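Local coordinates for protein Ral guanine nucleotide dissociation stimulator-like 2 (Mus musculus, PDB 4JGW) that probably acts as a guanine nucleotide exchange factor for a small G protein and associates in vitro with GTP-bound Rap1A and H-Ras, at residues A[405-410]-A[417-422]; A[57-62]-A[73-78]; A[263-268]-A[463-468]. All blocks are in the same frame, centred on the assembly; numbering follows the deposited sequence.

Contact 1. Residues A[405-410]-A[417-422]; sequences SKDELE and DKRRKE
The guanidinium of R419 and the carboxylate of D407, their planes 29° apart, form a salt bridge whose hydrogen bond is weak (R419 NH2 to D407 OD1 3.2 Å). One face of the guanidinium carries the aliphatic part of K418, whose CD sits 4.1 Å above the plane over its centre; at the NH1 end, E422 OE1 accepts a straighter hydrogen bond of 2.8 Å from R419 NH1. OD1 of D407 takes its shorter bond from K418, NZ to OD1 2.7 Å on the syn side and 34° out of the carboxylate plane. With CG anti to the backbone N (chi1 179°) and the chain extended beyond it, K418 runs past S405, its CD 3.7 Å from S405 CB, and NZ also donates to S405 O at 2.8 Å from above the carbonyl plane. D402, on helix 392-404, forms a further salt bridge with NZ. The contact bridges the loop after that helix and helix 416-436, probably the helical hairpin of the Ras-GEF (CDC25-homology) region. In the network two cations alternate with two carboxylates, which would favour the charged state of each; the ammonium of K418, a buried residue, is met by two carboxylates and a carbonyl.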
loop_
_atom_site.group_PDB
_atom_site.type_symbol
_atom_site.label_atom_id
_atom_site.label_comp_id
_atom_site.label_asym_id
_atom_site.label_seq_id
_atom_site.Cartn_x
_atom_site.Cartn_y
_atom_site.Cartn_z
ATOM N N SER A 405 -3.920 -12.922 13.590
ATOM C CA SER A 405 -2.628 -13.110 14.245
ATOM C C SER A 405 -2.464 -12.224 15.476
ATOM O O SER A 405 -2.872 -11.061 15.477
ATOM C CB SER A 405 -1.488 -12.853 13.259
ATOM O OG SER A 405 -1.613 -13.670 12.109
ATOM N N LYS A 406 -1.856 -12.790 16.514
ATOM C CA LYS A 406 -1.621 -12.081 17.772
ATOM C C LYS A 406 -0.416 -11.154 17.658
ATOM O O LYS A 406 0.579 -11.497 17.016
ATOM C CB LYS A 406 -1.403 -13.081 18.915
ATOM C CG LYS A 406 -2.576 -14.024 19.161
ATOM C CD LYS A 406 -2.214 -15.127 20.145
ATOM C CE LYS A 406 -3.418 -16.011 20.439
ATOM N NZ LYS A 406 -3.090 -17.115 21.383
ATOM N N ASP A 407 -0.519 -9.979 18.276
ATOM C CA ASP A 407 0.582 -9.021 18.324
ATOM C C ASP A 407 1.724 -9.561 19.179
ATOM O O ASP A 407 2.881 -9.582 18.752
ATOM C CB ASP A 407 0.105 -7.676 18.883
ATOM C CG ASP A 407 -0.750 -6.895 17.897
ATOM O OD1 ASP A 407 -0.715 -7.194 16.683
ATOM O OD2 ASP A 407 -1.458 -5.967 18.343
ATOM N N GLU A 408 1.381 -9.993 20.389
ATOM C CA GLU A 408 2.345 -10.553 21.323
ATOM C C GLU A 408 1.932 -11.962 21.725
ATOM O O GLU A 408 0.746 -12.299 21.716
ATOM C CB GLU A 408 2.464 -9.667 22.567
ATOM C CG GLU A 408 3.070 -8.285 22.311
ATOM C CD GLU A 408 2.918 -7.333 23.493
ATOM O OE1 GLU A 408 2.625 -7.796 24.616
ATOM O OE2 GLU A 408 3.094 -6.113 23.297
ATOM N N LEU A 409 2.919 -12.786 22.060
ATOM C CA LEU A 409 2.659 -14.098 22.638
ATOM C C LEU A 409 2.437 -13.939 24.142
ATOM O O LEU A 409 2.696 -12.868 24.700
ATOM C CB LEU A 409 3.820 -15.061 22.355
ATOM C CG LEU A 409 4.177 -15.399 20.902
ATOM C CD1 LEU A 409 5.434 -16.256 20.856
ATOM C CD2 LEU A 409 3.027 -16.096 20.174
ATOM N N GLU A 410 1.962 -15.000 24.790
ATOM C CA GLU A 410 1.667 -14.980 26.231
ATOM C C GLU A 410 2.820 -14.438 27.082
ATOM O O GLU A 410 2.596 -13.666 28.018
ATOM C CB GLU A 410 1.252 -16.371 26.717
ATOM C CG GLU A 410 -0.063 -16.867 26.122
ATOM C CD GLU A 410 -0.518 -18.193 26.706
ATOM O OE1 GLU A 410 -0.424 -18.375 27.942
ATOM O OE2 GLU A 410 -0.981 -19.054 25.924
ATOM N N ASP A 417 6.370 -13.436 13.406
ATOM C CA ASP A 417 5.724 -14.155 12.306
ATOM C C ASP A 417 4.642 -13.298 11.651
ATOM O O ASP A 417 4.557 -13.228 10.423
ATOM C CB ASP A 417 5.118 -15.474 12.797
ATOM C CG ASP A 417 6.163 -16.550 13.046
ATOM O OD1 ASP A 417 7.361 -16.311 12.782
ATOM O OD2 ASP A 417 5.781 -17.645 13.505
ATOM N N LYS A 418 3.832 -12.645 12.482
ATOM C CA LYS A 418 2.798 -11.720 12.019
ATOM C C LYS A 418 3.389 -10.639 11.112
ATOM O O LYS A 418 2.818 -10.316 10.068
ATOM C CB LYS A 418 2.082 -11.076 13.216
ATOM C CG LYS A 418 1.002 -10.068 12.838
ATOM C CD LYS A 418 0.175 -9.640 14.039
ATOM C CE LYS A 418 -0.959 -8.721 13.602
ATOM N NZ LYS A 418 -1.988 -8.536 14.662
ATOM N N ARG A 419 4.539 -10.102 11.515
ATOM C CA ARG A 419 5.190 -9.003 10.796
ATOM C C ARG A 419 5.781 -9.440 9.455
ATOM O O ARG A 419 5.844 -8.646 8.513
ATOM C CB ARG A 419 6.261 -8.336 11.670
ATOM C CG ARG A 419 5.771 -7.881 13.046
ATOM C CD ARG A 419 4.548 -6.977 12.946
ATOM N NE ARG A 419 3.842 -6.856 14.220
ATOM C CZ ARG A 419 2.633 -6.317 14.366
ATOM N NH1 ARG A 419 1.972 -5.846 13.315
ATOM N NH2 ARG A 419 2.079 -6.252 15.567
ATOM N N ARG A 420 6.213 -10.700 9.381
ATOM C CA ARG A 420 6.718 -11.279 8.135
ATOM C C ARG A 420 5.597 -11.418 7.115
ATOM O O ARG A 420 5.779 -11.113 5.933
ATOM C CB ARG A 420 7.352 -12.648 8.389
ATOM C CG ARG A 420 8.708 -12.591 9.053
ATOM C CD ARG A 420 9.304 -13.979 9.232
ATOM N NE ARG A 420 10.375 -13.937 10.221
ATOM C CZ ARG A 420 11.655 -13.717 9.945
ATOM N NH1 ARG A 420 12.055 -13.541 8.688
ATOM N NH2 ARG A 420 12.538 -13.680 10.934
ATOM N N LYS A 421 4.443 -11.890 7.588
ATOM C CA LYS A 421 3.253 -12.059 6.761
ATOM C C LYS A 421 2.729 -10.706 6.289
ATOM O O LYS A 421 2.210 -10.584 5.179
ATOM C CB LYS A 421 2.164 -12.810 7.532
ATOM C CG LYS A 421 2.541 -14.230 7.934
ATOM C CD LYS A 421 1.415 -14.904 8.701
ATOM C CE LYS A 421 1.881 -16.213 9.325
ATOM N NZ LYS A 421 0.742 -16.989 9.888
ATOM N N GLU A 422 2.879 -9.694 7.140
ATOM C CA GLU A 422 2.540 -8.324 6.779
ATOM C C GLU A 422 3.490 -7.782 5.710
ATOM O O GLU A 422 3.042 -7.211 4.714
ATOM C CB GLU A 422 2.523 -7.424 8.017
ATOM C CG GLU A 422 1.251 -7.578 8.845
ATOM C CD GLU A 422 1.259 -6.773 10.128
ATOM O OE1 GLU A 422 2.350 -6.469 10.649
ATOM O OE2 GLU A 422 0.163 -6.447 10.624
#

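Contact 2. Residues A[57-62]-A[73-78]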
loop_
_atom_site.group_PDB
_atom_site.type_symbol
_atom_site.label_atom_id
_atom_site.label_comp_id
_atom_site.label_asym_id
_atom_site.label_seq_id
_atom_site.Cartn_x
_atom_site.Cartn_y
_atom_site.Cartn_z
ATOM N N GLU A 57 13.871 -5.261 22.707
ATOM C CA GLU A 57 15.317 -5.185 22.900
ATOM C C GLU A 57 16.044 -6.304 22.145
ATOM O O GLU A 57 17.127 -6.088 21.590
ATOM C CB GLU A 57 15.663 -5.249 24.395
ATOM C CG GLU A 57 15.309 -3.990 25.204
ATOM C CD GLU A 57 13.816 -3.845 25.505
ATOM O OE1 GLU A 57 13.052 -4.823 25.333
ATOM O OE2 GLU A 57 13.405 -2.740 25.924
ATOM N N ALA A 58 15.442 -7.491 22.127
ATOM C CA ALA A 58 16.011 -8.648 21.434
ATOM C C ALA A 58 15.919 -8.503 19.917
ATOM O O ALA A 58 16.792 -8.982 19.188
ATOM C CB ALA A 58 15.332 -9.929 21.889
ATOM N N LEU A 59 14.860 -7.845 19.450
ATOM C CA LEU A 59 14.699 -7.545 18.029
ATOM C C LEU A 59 15.839 -6.659 17.534
ATOM O O LEU A 59 16.366 -6.873 16.441
ATOM C CB LEU A 59 13.345 -6.875 17.748
ATOM C CG LEU A 59 12.036 -7.611 18.067
ATOM C CD1 LEU A 59 10.843 -6.829 17.531
ATOM C CD2 LEU A 59 12.012 -9.032 17.528
ATOM N N VAL A 60 16.221 -5.683 18.357
ATOM C CA VAL A 60 17.295 -4.746 18.030
ATOM C C VAL A 60 18.674 -5.419 18.043
ATOM O O VAL A 60 19.530 -5.094 17.217
ATOM C CB VAL A 60 17.262 -3.496 18.954
ATOM C CG1 VAL A 60 18.500 -2.618 18.759
ATOM C CG2 VAL A 60 15.994 -2.685 18.698
ATOM N N ARG A 61 18.878 -6.356 18.973
ATOM C CA ARG A 61 20.112 -7.152 19.019
ATOM C C ARG A 61 20.281 -7.959 17.734
ATOM O O ARG A 61 21.363 -7.986 17.147
ATOM C CB ARG A 61 20.139 -8.087 20.236
ATOM C CG ARG A 61 20.426 -7.398 21.564
ATOM C CD ARG A 61 20.811 -8.399 22.660
ATOM N NE ARG A 61 19.689 -9.238 23.085
ATOM C CZ ARG A 61 18.822 -8.921 24.046
ATOM N NH1 ARG A 61 18.928 -7.772 24.704
ATOM N NH2 ARG A 61 17.838 -9.757 24.352
ATOM N N HIS A 62 19.196 -8.602 17.307
ATOM C CA HIS A 62 19.155 -9.360 16.058
ATOM C C HIS A 62 19.303 -8.429 14.846
ATOM O O HIS A 62 19.960 -8.779 13.865
ATOM C CB HIS A 62 17.851 -10.164 15.988
ATOM C CG HIS A 62 17.778 -11.130 14.844
ATOM N ND1 HIS A 62 18.688 -12.149 14.664
ATOM C CD2 HIS A 62 16.877 -11.250 13.840
ATOM C CE1 HIS A 62 18.363 -12.843 13.589
ATOM N NE2 HIS A 62 17.265 -12.321 13.071
ATOM N N MET A 73 17.106 -13.088 5.998
ATOM C CA MET A 73 17.065 -11.964 5.053
ATOM C C MET A 73 15.793 -11.107 5.072
ATOM O O MET A 73 15.844 -9.932 4.711
ATOM C CB MET A 73 17.452 -12.379 3.620
ATOM C CG MET A 73 17.357 -13.853 3.297
ATOM S SD MET A 73 18.097 -14.262 1.698
ATOM C CE MET A 73 19.746 -14.782 2.164
ATOM N N MET A 74 14.670 -11.674 5.508
ATOM C CA MET A 74 13.432 -10.901 5.602
ATOM C C MET A 74 13.379 -9.997 6.840
ATOM O O MET A 74 12.648 -9.007 6.853
ATOM C CB MET A 74 12.191 -11.803 5.542
ATOM C CG MET A 74 10.886 -11.019 5.337
ATOM S SD MET A 74 9.368 -11.988 5.354
ATOM C CE MET A 74 9.515 -12.893 3.810
ATOM N N PHE A 75 14.163 -10.330 7.865
ATOM C CA PHE A 75 14.039 -9.675 9.170
ATOM C C PHE A 75 14.183 -8.154 9.143
ATOM O O PHE A 75 13.302 -7.441 9.622
ATOM C CB PHE A 75 15.011 -10.262 10.196
ATOM C CG PHE A 75 14.879 -9.643 11.557
ATOM C CD1 PHE A 75 13.890 -10.072 12.434
ATOM C CD2 PHE A 75 15.722 -8.609 11.949
ATOM C CE1 PHE A 75 13.750 -9.491 13.684
ATOM C CE2 PHE A 75 15.590 -8.022 13.203
ATOM C CZ PHE A 75 14.605 -8.465 14.071
ATOM N N THR A 76 15.301 -7.676 8.599
ATOM C CA THR A 76 15.621 -6.251 8.577
ATOM C C THR A 76 14.568 -5.403 7.841
ATOM O O THR A 76 14.050 -4.448 8.420
ATOM C CB THR A 76 17.050 -6.001 8.017
ATOM O OG1 THR A 76 17.994 -6.779 8.764
ATOM C CG2 THR A 76 17.431 -4.526 8.097
ATOM N N PRO A 77 14.242 -5.745 6.576
ATOM C CA PRO A 77 13.233 -4.933 5.888
ATOM C C PRO A 77 11.834 -5.049 6.501
ATOM O O PRO A 77 11.098 -4.063 6.526
ATOM C CB PRO A 77 13.249 -5.483 4.456
ATOM C CG PRO A 77 13.802 -6.861 4.582
ATOM C CD PRO A 77 14.804 -6.782 5.688
ATOM N N ALA A 78 11.484 -6.236 6.996
ATOM C CA ALA A 78 10.195 -6.458 7.653
ATOM C C ALA A 78 10.045 -5.631 8.925
ATOM O O ALA A 78 9.006 -5.006 9.134
ATOM C CB ALA A 78 9.979 -7.941 7.948
#
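H62 points the CD2 corner of its imidazole at the middle of the F75 phenyl ring, 3.2 Å above the plane and over its centre. CD2 is almost equally far from all six ring carbons, with F75 CG and H62 CD2 3.4 Å apart. The ring planes stand at 74° and the centroids 4.4 Å apart: a T-shaped (edge-to-face) stack in which the histidine supplies the edge and the phenylalanine the face. The CD2-H bond of H62 points into the phenyl pi cloud, a CH-pi contact. Both side chains reach across the gap with CG anti to the backbone N (chi1 -172° for H62, -178° for F75), which lets the rings meet although the nearest CA atoms, those of H62 and F75, are 8.6 Å apart.

The far end of the phenyl ring comes up against the preceding turn of helix 56-63. L59 O lies at the ring's edge, near its plane, 3.4 Å from F75 CZ, and L59 CB is 4.2 Å from the same carbon. The phenylalanine is therefore bounded by a histidine over one face and by a backbone carbonyl at its rim. Outside the two segments, H62 NE2 is hydrogen-bonded to D72 OD2, which should fix the rotation of the imidazole and keep CD2 turned to the phenyl ring. H62 also meets F26 edge-to-face, and F75 meets F416, so the pair belongs to a larger aromatic cluster.

All three touching residues are buried. They lie in the RasGEF N-terminal motif (REM domain), a largely helical module that accompanies the CDC25-homology catalytic domain in exchange factors of this family; here a T-shaped His-Phe pair joins its helices 56-63 and 75-82, with F75 also reaching F416 of the Ras-GEF part.

Contact 3. Residues A[263-268]-A[463-468]; sequences SVLGAT and HRVSCE
L265 and V465 face each other with their CA-CB bonds directed across the gap, and CG1 of V465 approaches L265 CB to 3.9 Å. This methyl group is anti to the backbone N (chi1 175°), which sends it out from helix 459-469 to touch both L265 and A267; the CB of A267 is 4.2 Å from V465 CG1. L265 itself reaches further along the helix: its CD2 methyl rests on the next residue, 3.8 Å from S466 CB, while the nearest CA atoms of the two backbones, L265 and S466, are 6.7 Å apart. The contact is apolar, with no hydrogen bond between the two segments. Between L265 and A267 the chain turns at G266, which, with positive phi, is the C-prime residue of a Schellman motif that ends helix 244-264, A267 N bonding back to S262 O and G266 N more weakly to S263 O. Strand 267-269 then begins, pairing antiparallel with 277-279 in the Ras-GEF region. V465 also touches V277 and V279 of that partner strand, and I322 packs on L265.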
loop_
_atom_site.group_PDB
_atom_site.type_symbol
_atom_site.label_atom_id
_atom_site.label_comp_id
_atom_site.label_asym_id
_atom_site.label_seq_id
_atom_site.Cartn_x
_atom_site.Cartn_y
_atom_site.Cartn_z
ATOM N N SER A 263 -23.280 11.887 -12.451
ATOM C CA SER A 263 -23.503 12.167 -13.874
ATOM C C SER A 263 -24.635 11.339 -14.472
ATOM O O SER A 263 -25.430 11.852 -15.261
ATOM C CB SER A 263 -22.217 11.981 -14.685
ATOM O OG SER A 263 -21.951 10.617 -14.933
ATOM N N VAL A 264 -24.697 10.062 -14.093
ATOM C CA VAL A 264 -25.777 9.173 -14.522
ATOM C C VAL A 264 -27.130 9.705 -14.041
ATOM O O VAL A 264 -28.116 9.672 -14.779
ATOM C CB VAL A 264 -25.541 7.708 -14.054
ATOM C CG1 VAL A 264 -26.809 6.873 -14.177
ATOM C CG2 VAL A 264 -24.414 7.070 -14.856
ATOM N N LEU A 265 -27.164 10.218 -12.813
ATOM C CA LEU A 265 -28.375 10.825 -12.267
ATOM C C LEU A 265 -28.576 12.261 -12.759
ATOM O O LEU A 265 -29.628 12.858 -12.524
ATOM C CB LEU A 265 -28.370 10.774 -10.734
ATOM C CG LEU A 265 -28.489 9.392 -10.081
ATOM C CD1 LEU A 265 -28.246 9.493 -8.584
ATOM C CD2 LEU A 265 -29.840 8.741 -10.365
ATOM N N GLY A 266 -27.565 12.799 -13.441
ATOM C CA GLY A 266 -27.599 14.161 -13.977
ATOM C C GLY A 266 -27.773 15.217 -12.902
ATOM O O GLY A 266 -28.361 16.272 -13.145
ATOM N N ALA A 267 -27.249 14.923 -11.715
ATOM C CA ALA A 267 -27.453 15.761 -10.540
ATOM C C ALA A 267 -26.167 16.422 -10.054
ATOM O O ALA A 267 -25.072 15.884 -10.230
ATOM C CB ALA A 267 -28.093 14.949 -9.423
ATOM N N THR A 268 -26.316 17.591 -9.440
ATOM C CA THR A 268 -25.194 18.329 -8.874
ATOM C C THR A 268 -25.473 18.636 -7.405
ATOM O O THR A 268 -26.493 19.246 -7.070
ATOM C CB THR A 268 -24.926 19.630 -9.658
ATOM O OG1 THR A 268 -24.732 19.321 -11.044
ATOM C CG2 THR A 268 -23.692 20.346 -9.126
ATOM N N HIS A 463 -29.884 8.409 -3.601
ATOM C CA HIS A 463 -31.068 7.578 -3.395
ATOM C C HIS A 463 -32.351 8.366 -3.663
ATOM O O HIS A 463 -33.302 7.841 -4.249
ATOM C CB HIS A 463 -31.082 7.000 -1.977
ATOM C CG HIS A 463 -32.273 6.139 -1.687
ATOM N ND1 HIS A 463 -33.408 6.621 -1.073
ATOM C CD2 HIS A 463 -32.507 4.828 -1.932
ATOM C CE1 HIS A 463 -34.289 5.645 -0.948
ATOM N NE2 HIS A 463 -33.767 4.545 -1.463
ATOM N N ARG A 464 -32.359 9.629 -3.238
ATOM C CA ARG A 464 -33.499 10.521 -3.431
ATOM C C ARG A 464 -33.729 10.843 -4.910
ATOM O O ARG A 464 -34.856 10.752 -5.398
ATOM C CB ARG A 464 -33.305 11.812 -2.630
ATOM C CG ARG A 464 -34.525 12.716 -2.592
ATOM C CD ARG A 464 -34.117 14.170 -2.449
ATOM N NE ARG A 464 -35.249 15.076 -2.625
ATOM C CZ ARG A 464 -35.146 16.335 -3.044
ATOM N NH1 ARG A 464 -33.959 16.848 -3.348
ATOM N NH2 ARG A 464 -36.235 17.082 -3.172
ATOM N N VAL A 465 -32.656 11.215 -5.610
ATOM C CA VAL A 465 -32.728 11.593 -7.026
ATOM C C VAL A 465 -33.158 10.419 -7.911
ATOM O O VAL A 465 -33.957 10.597 -8.832
ATOM C CB VAL A 465 -31.395 12.219 -7.533
ATOM C CG1 VAL A 465 -31.448 12.502 -9.032
ATOM C CG2 VAL A 465 -31.086 13.503 -6.777
ATOM N N SER A 466 -32.643 9.225 -7.617
ATOM C CA SER A 466 -33.019 8.016 -8.357
ATOM C C SER A 466 -34.494 7.656 -8.176
ATOM O O SER A 466 -35.123 7.127 -9.095
ATOM C CB SER A 466 -32.134 6.830 -7.970
ATOM O OG SER A 466 -32.303 6.483 -6.610
ATOM N N CYS A 467 -35.033 7.940 -6.992
ATOM C CA CYS A 467 -36.458 7.751 -6.717
ATOM C C CYS A 467 -37.310 8.805 -7.430
ATOM O O CYS A 467 -38.496 8.582 -7.681
ATOM C CB CYS A 467 -36.733 7.762 -5.208
ATOM S SG CYS A 467 -36.241 6.242 -4.336
ATOM N N GLU A 468 -36.691 9.939 -7.759
ATOM C CA GLU A 468 -37.353 11.024 -8.487
ATOM C C GLU A 468 -37.289 10.864 -10.008
ATOM O O GLU A 468 -38.270 11.144 -10.702
ATOM C CB GLU A 468 -36.769 12.380 -8.080
ATOM C CG GLU A 468 -37.241 12.874 -6.719
ATOM C CD GLU A 468 -36.477 14.090 -6.220
ATOM O OE1 GLU A 468 -35.800 14.771 -7.026
ATOM O OE2 GLU A 468 -36.560 14.367 -5.006
#

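Overall arrangement
Contacts 1 and 2 are neighbours, their centres 14 Å apart, although they belong to different family regions. They touch where helix 416-436 of the Ras-GEF region lies against the REM helix 75-82 and the residues just before it: R420 NH1 approaches M74 CB to 3.6 Å, and R419 O comes to 4.2 Å from A78 CB. The polar network and the aromatic pair thus flank one interdomain seam. Contact 3 lies far off, its centre about 47 Å from that of contact 1 and about 54 Å from that of contact 2, on the opposite side of the chain's centre from contact 2. Along the sequence, contact 2 closes first, and contact 1 is nested inside the long loop closed by contact 3.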